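Local coordinates for protein MGS-MChE2 (Uncultured bacterium, PDB 5JD6) that probably hydrolyses ester bonds, as an esterase of the alpha/beta hydrolase fold recovered from a lagoon-sediment metagenome, at residues Thr12-Gly17 against Tyr47-Glu53; Leu98-Lys102 against Asp187-Met191; Ala110-Ser116 against Thr193-Trp199. Residue numbers count along the deposited sequence, not the author numbering.

The three contacts lie in one alpha/beta hydrolase domain, built on a mixed eight-stranded sheet. Contact 1 pairs strands 11-16 and 47-52 where the antiparallel edge of the sheet meets the parallel part. Contact 3 pairs strands 108-113 and 195-200 further across, in the parallel part. Their centres are 18 Å apart, and strands 20-25 and 85-91 lie between them. Contact 2 joins helix 92-103 to the loop before strand 195-200. Its centre is 12 Å from that of contact 3. Contact 1 closes first; contacts 2 and 3 then alternate along the chain, and side chains of helix 92-103 (Leu98, Thr101) bridge them by packing on strand 108-113.

Contact 1: residues Thr12-Gly17 against Tyr47-Glu53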
loop_
_atom_site.group_PDB
_atom_site.type_symbol
_atom_site.label_atom_id
_atom_site.label_comp_id
_atom_site.label_asym_id
_atom_site.label_seq_id
_atom_site.Cartn_x
_atom_site.Cartn_y
_atom_site.Cartn_z
ATOM N N THR A 12 13.865 -5.401 -6.638
ATOM C CA THR A 12 13.162 -5.506 -7.909
ATOM C C THR A 12 11.935 -4.601 -7.869
ATOM O O THR A 12 11.114 -4.707 -6.956
ATOM C CB THR A 12 12.735 -6.956 -8.209
ATOM O OG1 THR A 12 13.892 -7.802 -8.246
ATOM C CG2 THR A 12 12.008 -7.039 -9.543
ATOM N N TYR A 13 11.808 -3.709 -8.847
ATOM C CA TYR A 13 10.714 -2.741 -8.832
ATOM C C TYR A 13 10.386 -2.177 -10.212
ATOM O O TYR A 13 11.240 -2.125 -11.096
ATOM C CB TYR A 13 11.046 -1.592 -7.874
ATOM C CG TYR A 13 12.252 -0.768 -8.274
ATOM C CD1 TYR A 13 13.542 -1.224 -8.031
ATOM C CD2 TYR A 13 12.098 0.470 -8.883
ATOM C CE1 TYR A 13 14.645 -0.475 -8.393
ATOM C CE2 TYR A 13 13.195 1.227 -9.246
ATOM C CZ TYR A 13 14.466 0.751 -8.999
ATOM O OH TYR A 13 15.564 1.502 -9.362
ATOM N N LEU A 14 9.134 -1.763 -10.386
ATOM C CA LEU A 14 8.726 -1.035 -11.581
ATOM C C LEU A 14 8.956 0.455 -11.381
ATOM O O LEU A 14 8.754 0.982 -10.286
ATOM C CB LEU A 14 7.256 -1.290 -11.921
ATOM C CG LEU A 14 6.856 -2.649 -12.495
ATOM C CD1 LEU A 14 5.425 -2.595 -13.009
ATOM C CD2 LEU A 14 7.807 -3.082 -13.597
ATOM N N GLU A 15 9.369 1.133 -12.445
ATOM C CA GLU A 15 9.643 2.559 -12.374
ATOM C C GLU A 15 9.116 3.266 -13.616
ATOM O O GLU A 15 9.377 2.843 -14.741
ATOM C CB GLU A 15 11.145 2.805 -12.211
ATOM C CG GLU A 15 11.524 4.245 -11.911
ATOM C CD GLU A 15 13.003 4.400 -11.601
ATOM O OE1 GLU A 15 13.687 3.370 -11.429
ATOM O OE2 GLU A 15 13.486 5.547 -11.531
ATOM N N LYS A 16 8.358 4.335 -13.401
ATOM C CA LYS A 16 7.833 5.139 -14.495
ATOM C C LYS A 16 7.532 6.542 -13.994
ATOM O O LYS A 16 6.938 6.712 -12.929
ATOM C CB LYS A 16 6.574 4.502 -15.089
ATOM C CG LYS A 16 6.110 5.138 -16.394
ATOM C CD LYS A 16 4.760 4.586 -16.818
ATOM C CE LYS A 16 4.442 4.912 -18.269
ATOM N NZ LYS A 16 4.260 6.372 -18.492
ATOM N N GLY A 17 7.943 7.546 -14.760
ATOM C CA GLY A 17 7.744 8.926 -14.362
ATOM C C GLY A 17 9.034 9.557 -13.891
ATOM O O GLY A 17 10.062 8.887 -13.808
ATOM N N TYR A 47 4.587 12.901 -11.812
ATOM C CA TYR A 47 4.890 12.054 -10.662
ATOM C C TYR A 47 5.771 10.865 -11.031
ATOM O O TYR A 47 5.765 10.400 -12.168
ATOM C CB TYR A 47 3.599 11.557 -10.010
ATOM C CG TYR A 47 2.778 12.657 -9.382
ATOM C CD1 TYR A 47 3.031 13.085 -8.086
ATOM C CD2 TYR A 47 1.753 13.272 -10.088
ATOM C CE1 TYR A 47 2.284 14.094 -7.508
ATOM C CE2 TYR A 47 1.000 14.280 -9.518
ATOM C CZ TYR A 47 1.270 14.688 -8.230
ATOM O OH TYR A 47 0.521 15.692 -7.663
ATOM N N LYS A 48 6.528 10.382 -10.054
ATOM C CA LYS A 48 7.369 9.210 -10.240
ATOM C C LYS A 48 6.744 8.015 -9.530
ATOM O O LYS A 48 6.654 7.992 -8.305
ATOM C CB LYS A 48 8.775 9.477 -9.709
ATOM C CG LYS A 48 9.847 8.536 -10.224
ATOM C CD LYS A 48 11.207 8.970 -9.705
ATOM C CE LYS A 48 12.329 8.178 -10.342
ATOM N NZ LYS A 48 13.656 8.544 -9.769
ATOM N N VAL A 49 6.303 7.027 -10.300
ATOM C CA VAL A 49 5.648 5.860 -9.721
ATOM C C VAL A 49 6.625 4.699 -9.558
ATOM O O VAL A 49 7.235 4.243 -10.525
ATOM C CB VAL A 49 4.452 5.405 -10.574
ATOM C CG1 VAL A 49 3.763 4.214 -9.925
ATOM C CG2 VAL A 49 3.470 6.553 -10.756
ATOM N N LEU A 50 6.768 4.229 -8.323
ATOM C CA LEU A 50 7.672 3.130 -8.009
ATOM C C LEU A 50 6.917 2.002 -7.323
ATOM O O LEU A 50 6.257 2.218 -6.306
ATOM C CB LEU A 50 8.821 3.611 -7.119
ATOM C CG LEU A 50 9.719 4.709 -7.692
ATOM C CD1 LEU A 50 9.994 5.778 -6.649
ATOM C CD2 LEU A 50 11.020 4.116 -8.198
ATOM N N ILE A 51 7.007 0.800 -7.880
ATOM C CA ILE A 51 6.337 -0.351 -7.286
ATOM C C ILE A 51 7.341 -1.442 -6.936
ATOM O O ILE A 51 7.650 -2.297 -7.764
ATOM C CB ILE A 51 5.261 -0.929 -8.222
ATOM C CG1 ILE A 51 4.416 0.195 -8.822
ATOM C CG2 ILE A 51 4.384 -1.919 -7.474
ATOM C CD1 ILE A 51 3.281 -0.295 -9.681
ATOM N N PRO A 52 7.859 -1.409 -5.698
ATOM C CA PRO A 52 8.838 -2.393 -5.227
ATOM C C PRO A 52 8.199 -3.724 -4.859
ATOM O O PRO A 52 7.082 -3.749 -4.342
ATOM C CB PRO A 52 9.434 -1.721 -3.992
ATOM C CG PRO A 52 8.324 -0.881 -3.469
ATOM C CD PRO A 52 7.576 -0.384 -4.679
ATOM N N GLU A 53 8.901 -4.820 -5.129
ATOM C CA GLU A 53 8.418 -6.133 -4.727
ATOM C C GLU A 53 8.965 -6.509 -3.361
ATOM O O GLU A 53 10.154 -6.782 -3.204
ATOM C CB GLU A 53 8.788 -7.190 -5.767
ATOM C CG GLU A 53 8.201 -6.880 -7.122
ATOM C CD GLU A 53 6.714 -6.600 -7.034
ATOM O OE1 GLU A 53 5.971 -7.443 -6.484
ATOM O OE2 GLU A 53 6.297 -5.512 -7.478
#
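Leu14 and Ile51 bury the most surface here and sit opposite each other as an antiparallel hydrogen-bonded pair. Leu14 N donates to Ile51 O at 3.1 Å, and Ile51 N donates to Leu14 O at 3.0 Å. Their side chains share a face of the sheet, with Leu14 CB 4.2 Å from Ile51 CB. Leu32 touches Leu14, and Ile39 of helix 36-41 touches Ile51. Lys16 and Val49 form the next hydrogen-bonded pair: Val49 N reaches Lys16 O at 2.7 Å, and Lys16 N reaches Val49 O at 3.1 Å. At the other end Glu53 N bonds to Thr12 O at 2.9 Å. The N-to-C directions of the two short strand segments differ by 167°, close to antiparallel. Here the alpha/beta hydrolase sheet changes from antiparallel to parallel: strand 47-52 runs against 11-16 and alongside 20-25. The opposite face carries Tyr13, Glu15, Leu50 and Pro52. Lys48 is the third largest contributor. Its extended side chain brings NZ to 3.5 Å from Glu15 OE2, a salt bridge, and NZ also hydrogen-bonds to Tyr82. Leu50 CD2 touches both Glu15 and Tyr13, 3.7 Å from Glu15 CG and 3.8 Å from Tyr13 CE2.

Contact 2: residues Leu98-Lys102 against Asp187-Met191; sequences LLATK and DLPKM
Residues 98-102 form regular helix, with Lys102 N bonded to Leu98 O at 3.0 Å. In the irregular loop 187-191, Asp187, Leu188 and Pro189 have helical backbone angles without the regular bonding; Lys190 leaves the helical region (phi -146°, psi 62°), and Met191 lies at -93/91°. The turn is closed by Met191 N to Leu188 O at 3.0 Å. Asp187 (chi1 m) faces the helix. Its OD1 is 3.7 Å from Lys102 NZ, a long salt bridge. Lys102 is fully extended, with all four chi angles t. Leu188 takes m,t and places CD2 3.8 Å from CD2 of Leu98, which is m,t as well. Past Pro189 and Lys190, Met191 returns toward the helix and buries the most surface of the contact. Its m,t,p side chain brings CE to 3.5 Å from Leu98 O, 3.8 Å from Leu98 CD2 and 3.2 Å from Thr101 OG1. Thr101 is p; its OG1 donates a very short 2.4 Å bond to Leu98 O and is also hydrogen-bonded to Ala97 O. Met191 SD lies 4.2 Å from Lys102 CB. The nearest CA atoms are those of Lys102 and Met191, 6.4 Å apart. The loop into strand 195-200 thus packs on helix 92-103 through Leu188 and the Met191 methyl, with the charged pair at the margin. Leu98 and Thr101 rest on strand 108-113, while Phe214 of helix 208-217 touches both Leu98 and Leu188.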
loop_
_atom_site.group_PDB
_atom_site.type_symbol
_atom_site.label_atom_id
_atom_site.label_comp_id
_atom_site.label_asym_id
_atom_site.label_seq_id
_atom_site.Cartn_x
_atom_site.Cartn_y
_atom_site.Cartn_z
ATOM N N LEU A 98 1.203 2.038 6.518
ATOM C CA LEU A 98 0.815 2.625 7.798
ATOM C C LEU A 98 1.915 2.479 8.841
ATOM O O LEU A 98 2.297 3.452 9.492
ATOM C CB LEU A 98 -0.474 1.981 8.311
ATOM C CG LEU A 98 -1.785 2.586 7.812
ATOM C CD1 LEU A 98 -2.885 1.539 7.801
ATOM C CD2 LEU A 98 -2.186 3.774 8.674
ATOM N N LEU A 99 2.421 1.260 8.998
ATOM C CA LEU A 99 3.463 0.992 9.981
ATOM C C LEU A 99 4.727 1.777 9.658
ATOM O O LEU A 99 5.402 2.276 10.557
ATOM C CB LEU A 99 3.770 -0.505 10.047
ATOM C CG LEU A 99 4.768 -0.916 11.134
ATOM C CD1 LEU A 99 4.351 -0.361 12.487
ATOM C CD2 LEU A 99 4.900 -2.426 11.198
ATOM N N ALA A 100 5.035 1.892 8.371
ATOM C CA ALA A 100 6.202 2.645 7.927
ATOM C C ALA A 100 6.062 4.127 8.264
ATOM O O ALA A 100 7.028 4.771 8.673
ATOM C CB ALA A 100 6.415 2.460 6.436
ATOM N N THR A 101 4.857 4.663 8.089
ATOM C CA THR A 101 4.584 6.058 8.425
ATOM C C THR A 101 4.662 6.279 9.934
ATOM O O THR A 101 5.018 7.363 10.396
ATOM C CB THR A 101 3.199 6.503 7.919
ATOM O OG1 THR A 101 2.200 5.601 8.406
ATOM C CG2 THR A 101 3.160 6.507 6.403
ATOM N N LYS A 102 4.324 5.244 10.696
ATOM C CA LYS A 102 4.429 5.293 12.149
ATOM C C LYS A 102 5.887 5.246 12.598
ATOM O O LYS A 102 6.308 6.016 13.462
ATOM C CB LYS A 102 3.653 4.135 12.781
ATOM C CG LYS A 102 3.961 3.917 14.251
ATOM C CD LYS A 102 3.488 2.550 14.714
ATOM C CE LYS A 102 4.180 2.137 16.003
ATOM N NZ LYS A 102 4.123 0.664 16.218
ATOM N N ASP A 187 -2.139 3.471 17.519
ATOM C CA ASP A 187 -1.081 4.333 16.997
ATOM C C ASP A 187 -1.626 5.462 16.126
ATOM O O ASP A 187 -0.999 6.513 15.991
ATOM C CB ASP A 187 -0.073 3.506 16.196
ATOM C CG ASP A 187 0.527 2.374 17.004
ATOM O OD1 ASP A 187 1.470 2.631 17.781
ATOM O OD2 ASP A 187 0.055 1.226 16.861
ATOM N N LEU A 188 -2.796 5.234 15.540
ATOM C CA LEU A 188 -3.429 6.206 14.645
ATOM C C LEU A 188 -3.720 7.612 15.213
ATOM O O LEU A 188 -3.481 8.591 14.507
ATOM C CB LEU A 188 -4.737 5.621 14.103
ATOM C CG LEU A 188 -4.633 4.401 13.189
ATOM C CD1 LEU A 188 -6.010 3.980 12.709
ATOM C CD2 LEU A 188 -3.707 4.674 12.012
ATOM N N PRO A 189 -4.246 7.724 16.460
ATOM C CA PRO A 189 -4.702 9.024 16.985
ATOM C C PRO A 189 -3.798 10.233 16.723
ATOM O O PRO A 189 -4.317 11.345 16.647
ATOM C CB PRO A 189 -4.811 8.773 18.500
ATOM C CG PRO A 189 -4.317 7.372 18.731
ATOM C CD PRO A 189 -4.521 6.664 17.442
ATOM N N LYS A 190 -2.491 10.040 16.588
ATOM C CA LYS A 190 -1.652 11.144 16.138
ATOM C C LYS A 190 -0.484 10.653 15.278
ATOM O O LYS A 190 0.687 10.799 15.630
ATOM C CB LYS A 190 -1.150 11.968 17.331
ATOM C CG LYS A 190 -0.383 13.237 16.946
ATOM C CD LYS A 190 -0.098 14.113 18.153
ATOM C CE LYS A 190 0.785 15.287 17.777
ATOM N NZ LYS A 190 2.168 14.819 17.481
ATOM N N MET A 191 -0.827 10.042 14.150
ATOM C CA MET A 191 0.102 9.915 13.040
ATOM C C MET A 191 -0.169 11.115 12.141
ATOM O O MET A 191 -1.031 11.070 11.261
ATOM C CB MET A 191 -0.077 8.585 12.302
ATOM C CG MET A 191 0.431 7.375 13.085
ATOM S SD MET A 191 -0.215 5.795 12.494
ATOM C CE MET A 191 0.108 5.929 10.740
#

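Contact 3: residues Ala110-Ser116 against Thr193-Trp199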
loop_
_atom_site.group_PDB
_atom_site.type_symbol
_atom_site.label_atom_id
_atom_site.label_comp_id
_atom_site.label_asym_id
_atom_site.label_seq_id
_atom_site.Cartn_x
_atom_site.Cartn_y
_atom_site.Cartn_z
ATOM N N ALA A 110 3.130 12.040 2.337
ATOM C CA ALA A 110 1.699 11.781 2.434
ATOM C C ALA A 110 1.422 10.285 2.375
ATOM O O ALA A 110 2.232 9.514 1.860
ATOM C CB ALA A 110 0.947 12.505 1.328
ATOM N N LEU A 111 0.272 9.884 2.902
ATOM C CA LEU A 111 -0.108 8.479 2.944
ATOM C C LEU A 111 -1.458 8.259 2.273
ATOM O O LEU A 111 -2.461 8.840 2.682
ATOM C CB LEU A 111 -0.151 7.986 4.392
ATOM C CG LEU A 111 -0.682 6.574 4.642
ATOM C CD1 LEU A 111 0.170 5.542 3.921
ATOM C CD2 LEU A 111 -0.733 6.287 6.135
ATOM N N VAL A 112 -1.483 7.426 1.238
ATOM C CA VAL A 112 -2.734 7.110 0.559
ATOM C C VAL A 112 -3.140 5.669 0.845
ATOM O O VAL A 112 -2.371 4.736 0.611
ATOM C CB VAL A 112 -2.631 7.327 -0.959
ATOM C CG1 VAL A 112 -4.005 7.211 -1.602
ATOM C CG2 VAL A 112 -2.006 8.681 -1.260
ATOM N N ILE A 113 -4.354 5.499 1.354
ATOM C CA ILE A 113 -4.831 4.196 1.797
ATOM C C ILE A 113 -6.127 3.816 1.100
ATOM O O ILE A 113 -7.025 4.646 0.934
ATOM C CB ILE A 113 -5.040 4.178 3.321
ATOM C CG1 ILE A 113 -3.692 4.186 4.031
ATOM C CG2 ILE A 113 -5.842 2.963 3.758
ATOM C CD1 ILE A 113 -3.813 4.425 5.505
ATOM N N THR A 114 -6.215 2.558 0.686
ATOM C CA THR A 114 -7.407 2.061 0.021
ATOM C C THR A 114 -7.575 0.554 0.188
ATOM O O THR A 114 -6.698 -0.224 -0.188
ATOM C CB THR A 114 -7.397 2.431 -1.481
ATOM O OG1 THR A 114 -8.413 1.691 -2.173
ATOM C CG2 THR A 114 -6.036 2.187 -2.107
ATOM N N GLY A 115 -8.708 0.156 0.763
ATOM C CA GLY A 115 -8.993 -1.239 1.048
ATOM C C GLY A 115 -7.849 -1.928 1.765
ATOM O O GLY A 115 -7.387 -2.981 1.334
ATOM N N SER A 116 -7.379 -1.331 2.854
ATOM C CA SER A 116 -6.205 -1.856 3.539
ATOM C C SER A 116 -6.547 -2.454 4.895
ATOM O O SER A 116 -7.522 -2.060 5.535
ATOM C CB SER A 116 -5.152 -0.760 3.711
ATOM O OG SER A 116 -5.406 0.014 4.869
ATOM N N THR A 193 0.862 12.712 9.649
ATOM C CA THR A 193 0.997 12.794 8.198
ATOM C C THR A 193 -0.353 12.881 7.491
ATOM O O THR A 193 -1.288 12.162 7.842
ATOM C CB THR A 193 1.769 11.584 7.637
ATOM O OG1 THR A 193 0.926 10.426 7.650
ATOM C CG2 THR A 193 3.019 11.313 8.463
ATOM N N PRO A 194 -0.456 13.783 6.500
ATOM C CA PRO A 194 -1.661 13.940 5.679
ATOM C C PRO A 194 -2.046 12.631 5.002
ATOM O O PRO A 194 -1.235 12.046 4.286
ATOM C CB PRO A 194 -1.248 14.993 4.645
ATOM C CG PRO A 194 -0.146 15.752 5.303
ATOM C CD PRO A 194 0.597 14.742 6.122
ATOM N N THR A 195 -3.273 12.176 5.231
ATOM C CA THR A 195 -3.690 10.870 4.743
ATOM C C THR A 195 -4.931 10.941 3.862
ATOM O O THR A 195 -5.929 11.568 4.217
ATOM C CB THR A 195 -3.961 9.905 5.912
ATOM O OG1 THR A 195 -2.773 9.771 6.703
ATOM C CG2 THR A 195 -4.373 8.537 5.392
ATOM N N CYS A 196 -4.856 10.295 2.703
ATOM C CA CYS A 196 -5.999 10.194 1.808
ATOM C C CYS A 196 -6.566 8.783 1.858
ATOM O O CYS A 196 -5.862 7.811 1.582
ATOM C CB CYS A 196 -5.602 10.558 0.378
ATOM S SG CYS A 196 -6.977 10.576 -0.793
ATOM N N ILE A 197 -7.838 8.671 2.219
ATOM C CA ILE A 197 -8.484 7.369 2.296
ATOM C C ILE A 197 -9.557 7.238 1.223
ATOM O O ILE A 197 -10.601 7.883 1.294
ATOM C CB ILE A 197 -9.112 7.133 3.681
ATOM C CG1 ILE A 197 -8.151 7.575 4.785
ATOM C CG2 ILE A 197 -9.489 5.672 3.850
ATOM C CD1 ILE A 197 -8.775 7.589 6.162
ATOM N N ILE A 198 -9.282 6.405 0.224
ATOM C CA ILE A 198 -10.233 6.138 -0.848
ATOM C C ILE A 198 -10.763 4.718 -0.700
ATOM O O ILE A 198 -9.991 3.784 -0.520
ATOM C CB ILE A 198 -9.588 6.324 -2.234
ATOM C CG1 ILE A 198 -8.975 7.721 -2.349
ATOM C CG2 ILE A 198 -10.612 6.093 -3.334
ATOM C CD1 ILE A 198 -8.240 7.966 -3.646
ATOM N N TRP A 199 -12.077 4.547 -0.768
ATOM C CA TRP A 199 -12.659 3.252 -0.436
ATOM C C TRP A 199 -13.841 2.883 -1.324
ATOM O O TRP A 199 -14.622 3.745 -1.725
ATOM C CB TRP A 199 -13.096 3.248 1.029
ATOM C CG TRP A 199 -12.816 1.972 1.758
ATOM C CD1 TRP A 199 -13.615 0.867 1.818
ATOM C CD2 TRP A 199 -11.659 1.675 2.547
ATOM N NE1 TRP A 199 -13.024 -0.102 2.592
ATOM C CE2 TRP A 199 -11.822 0.369 3.053
ATOM C CE3 TRP A 199 -10.500 2.385 2.876
ATOM C CZ2 TRP A 199 -10.869 -0.240 3.867
ATOM C CZ3 TRP A 199 -9.555 1.778 3.683
ATOM C CH2 TRP A 199 -9.745 0.478 4.169
#
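Strands 108-113 and 195-200 are parallel neighbours in the central sheet of the alpha/beta hydrolase fold. Their short axes run 11° apart, 4.6 Å at closest approach. Ala110 opens the pairing with a CA-H...O contact, its CA 3.5 Å from Pro194 O. Leu111 N donates to the same Pro194 O at 3.0 Å, and Leu111 O accepts from Cys196 N at 2.8 Å, so Leu111 bonds to the residues before and after its partner Thr195, as parallel strands do. The Leu111 side chain packs against Ala97, Leu98 and Thr101 of helix 92-103. Val112 points to the opposite face, toward helix 238-252, with its CG1 4.2 Å from Cys196 CB. Two residues on from Leu111, Ile113 repeats the pattern, bonding either side of its partner Ile197: Ile113 N to Cys196 O is 2.8 Å, and Ile198 N to Ile113 O is 2.9 Å. Its CG2 meets the edge of the Trp199 ring, 3.9 Å from CZ3. At Thr114 the chain begins to turn a corner. Thr114 OG1 makes a weak hydrogen bond to Ile198 O at 3.1 Å, while Thr114 O bonds to Asn90. The latter is next to Ser91, the probable nucleophile of a Ser-His-Asp triad with Asp203 and His231; Trp199 touches this presumed site. Gly115 has positive phi (49°) and lies over one face of the indole, whose NE1 bonds to Thr206 O. Gly115 CA is 3.7 Å from the centroid of the Trp199 six-membered ring, a CH-pi contact. Beyond it, Ser116 N stands 3.3 Å from Trp199 CH2.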